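Local coordinates for protein B- and T-lymphocyte attenuator (Mus musculus, PDB 1XAU) that acts as an inhibitory receptor on lymphocytes, dampening antigen receptor signalling through recruited tyrosine phosphatases and interacting with the herpesvirus entry mediator TNFRSF14 through its immunoglobulin-type ectodomain, at residues L16-N21 / H108-H113. Sequence-based numbering, arbitrary orientation.
Sequences LNIKRN and HSVTIH. With CD (cadmium ion), chain B.
One face of the H108 imidazole is covered by R20, whose CG sits over the ring centre at 4.0 Å from the centroid, a CH-pi contact; the carbonyl oxygen of I18 lies at the ring edge, in plane. A bend at chi3 (-115°) places R20 NE 4.0 Å from H108 CE1. H108 CE1 also stands over the centre of the guanidinium, 3.7 Å from R20 CZ, the two planes 44° apart. At the ring's outer end NE2 binds a cadmium ion at 2.3 Å, and waters occupy other positions around the metal. Inward, I18 CG2 reaches V110 CB at 4.3 Å, while I18 CD1 meets H108 O; the I18 side chain also touches C96 of the core disulfide. No direct hydrogen bond joins the two backbones. Instead one water donates to the carbonyl oxygens of L16 and I18 and accepts from H108 N at 2.8 Å, and a second accepts from both N21 N and S109 N. The example illustrates how, in a V-type immunoglobulin beta sandwich, the N-terminal strand crosses between sheets: strand 15-16 pairs with 32-39, whereas 22-26 runs parallel to 103-114, and the water-bridged 16-21 segment makes the switch.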
loop_
_atom_site.group_PDB
_atom_site.type_symbol
_atom_site.label_atom_id
_atom_site.label_comp_id
_atom_site.label_asym_id
_atom_site.label_seq_id
_atom_site.Cartn_x
_atom_site.Cartn_y
_atom_site.Cartn_z
ATOM N N LEU A 16 -1.628 -1.666 10.683
ATOM C CA LEU A 16 -1.041 -1.541 9.314
ATOM C C LEU A 16 0.256 -0.775 9.610
ATOM O O LEU A 16 0.240 0.352 10.149
ATOM C CB LEU A 16 -2.008 -0.734 8.438
ATOM C CG LEU A 16 -3.373 -1.357 8.289
ATOM C CD1 LEU A 16 -4.214 -0.502 7.313
ATOM C CD2 LEU A 16 -3.275 -2.792 7.747
ATOM N N ASN A 17 1.374 -1.429 9.301
ATOM C CA ASN A 17 2.662 -0.959 9.714
ATOM C C ASN A 17 3.679 -0.397 8.716
ATOM O O ASN A 17 4.856 -0.712 8.774
ATOM C CB ASN A 17 3.300 -2.059 10.579
ATOM C CG ASN A 17 2.583 -2.230 11.947
ATOM O OD1 ASN A 17 1.947 -1.304 12.433
ATOM N ND2 ASN A 17 2.725 -3.401 12.581
ATOM N N ILE A 18 3.222 0.435 7.796
ATOM C CA ILE A 18 4.165 1.117 6.905
ATOM C C ILE A 18 4.900 2.061 7.896
ATOM O O ILE A 18 4.241 2.643 8.761
ATOM C CB ILE A 18 3.361 1.947 5.904
ATOM C CG1 ILE A 18 2.736 0.995 4.884
ATOM C CG2 ILE A 18 4.241 3.057 5.217
ATOM C CD1 ILE A 18 1.844 1.725 3.852
ATOM N N LYS A 19 6.213 2.211 7.776
ATOM C CA LYS A 19 6.938 3.139 8.667
ATOM C C LYS A 19 6.606 4.578 8.389
ATOM O O LYS A 19 6.419 4.949 7.227
ATOM C CB LYS A 19 8.444 2.964 8.501
ATOM C CG LYS A 19 9.004 1.868 9.408
ATOM C CD LYS A 19 10.542 1.774 9.268
ATOM C CE LYS A 19 11.240 2.390 10.487
ATOM N NZ LYS A 19 10.756 1.755 11.815
ATOM N N ARG A 20 6.578 5.394 9.438
ATOM C CA ARG A 20 6.274 6.819 9.294
ATOM C C ARG A 20 7.301 7.481 8.389
ATOM O O ARG A 20 8.441 7.099 8.391
ATOM C CB ARG A 20 6.311 7.506 10.656
ATOM C CG ARG A 20 5.561 8.826 10.704
ATOM C CD ARG A 20 5.936 9.570 12.011
ATOM N NE ARG A 20 4.811 9.721 12.934
ATOM C CZ ARG A 20 3.661 10.336 12.641
ATOM N NH1 ARG A 20 3.485 10.865 11.425
ATOM N NH2 ARG A 20 2.668 10.389 13.548
ATOM N N ASN A 21 6.890 8.425 7.577
ATOM C CA ASN A 21 7.891 9.115 6.758
ATOM C C ASN A 21 8.548 8.194 5.739
ATOM O O ASN A 21 9.661 8.433 5.346
ATOM C CB ASN A 21 8.930 9.662 7.749
ATOM C CG ASN A 21 10.116 10.339 7.087
ATOM O OD1 ASN A 21 9.945 11.252 6.228
ATOM N ND2 ASN A 21 11.358 9.919 7.494
ATOM N N HIS A 108 0.447 4.797 7.913
ATOM C CA HIS A 108 1.195 5.958 7.568
ATOM C C HIS A 108 1.359 5.886 6.008
ATOM O O HIS A 108 1.129 4.828 5.391
ATOM C CB HIS A 108 2.571 5.875 8.233
ATOM C CG HIS A 108 2.519 6.154 9.710
ATOM N ND1 HIS A 108 1.942 7.309 10.187
ATOM C CD2 HIS A 108 2.863 5.420 10.800
ATOM C CE1 HIS A 108 1.925 7.282 11.512
ATOM N NE2 HIS A 108 2.477 6.150 11.906
ATOM N N SER A 109 1.785 6.989 5.392
ATOM C CA SER A 109 1.903 7.015 3.946
ATOM C C SER A 109 3.334 6.709 3.490
ATOM O O SER A 109 4.311 6.851 4.263
ATOM C CB SER A 109 1.520 8.427 3.424
ATOM O OG SER A 109 2.405 9.368 4.008
ATOM N N VAL A 110 3.439 6.243 2.254
ATOM C CA VAL A 110 4.740 6.040 1.590
ATOM C C VAL A 110 4.681 6.952 0.381
ATOM O O VAL A 110 3.703 6.936 -0.376
ATOM C CB VAL A 110 5.036 4.533 1.215
ATOM C CG1 VAL A 110 3.855 3.872 0.622
ATOM C CG2 VAL A 110 6.249 4.441 0.288
ATOM N N THR A 111 5.719 7.761 0.178
ATOM C CA THR A 111 5.712 8.700 -0.954
ATOM C C THR A 111 6.627 8.099 -1.999
ATOM O O THR A 111 7.769 7.729 -1.655
ATOM C CB THR A 111 6.379 10.014 -0.494
ATOM O OG1 THR A 111 5.525 10.596 0.483
ATOM C CG2 THR A 111 6.553 11.003 -1.635
ATOM N N ILE A 112 6.150 7.986 -3.244
ATOM C CA ILE A 112 6.995 7.422 -4.320
ATOM C C ILE A 112 7.305 8.552 -5.281
ATOM O O ILE A 112 6.406 9.292 -5.693
ATOM C CB ILE A 112 6.199 6.326 -5.119
ATOM C CG1 ILE A 112 5.775 5.251 -4.107
ATOM C CG2 ILE A 112 7.057 5.758 -6.310
ATOM C CD1 ILE A 112 6.952 4.791 -3.236
ATOM N N HIS A 113 8.552 8.678 -5.661
ATOM C CA HIS A 113 8.899 9.715 -6.593
ATOM C C HIS A 113 9.404 8.924 -7.811
ATOM O O HIS A 113 10.307 8.135 -7.661
ATOM C CB HIS A 113 10.030 10.566 -6.021
ATOM C CG HIS A 113 10.696 11.424 -7.044
ATOM N ND1 HIS A 113 10.003 12.289 -7.854
ATOM C CD2 HIS A 113 11.987 11.518 -7.419
ATOM C CE1 HIS A 113 10.824 12.871 -8.702
ATOM N NE2 HIS A 113 12.042 12.422 -8.455
HETATM CD CD CD B . 2.852 5.205 13.952
HETATM O O HOH W 1 1.502 2.524 9.175
HETATM O O HOH W 2 3.959 8.808 6.654
HETATM O O HOH W 3 0.890 6.773 14.791
HETATM O O HOH W 4 4.202 6.812 14.557
HETATM O O HOH W 5 3.808 4.915 16.175
HETATM O O HOH W 6 4.325 4.272 13.536
#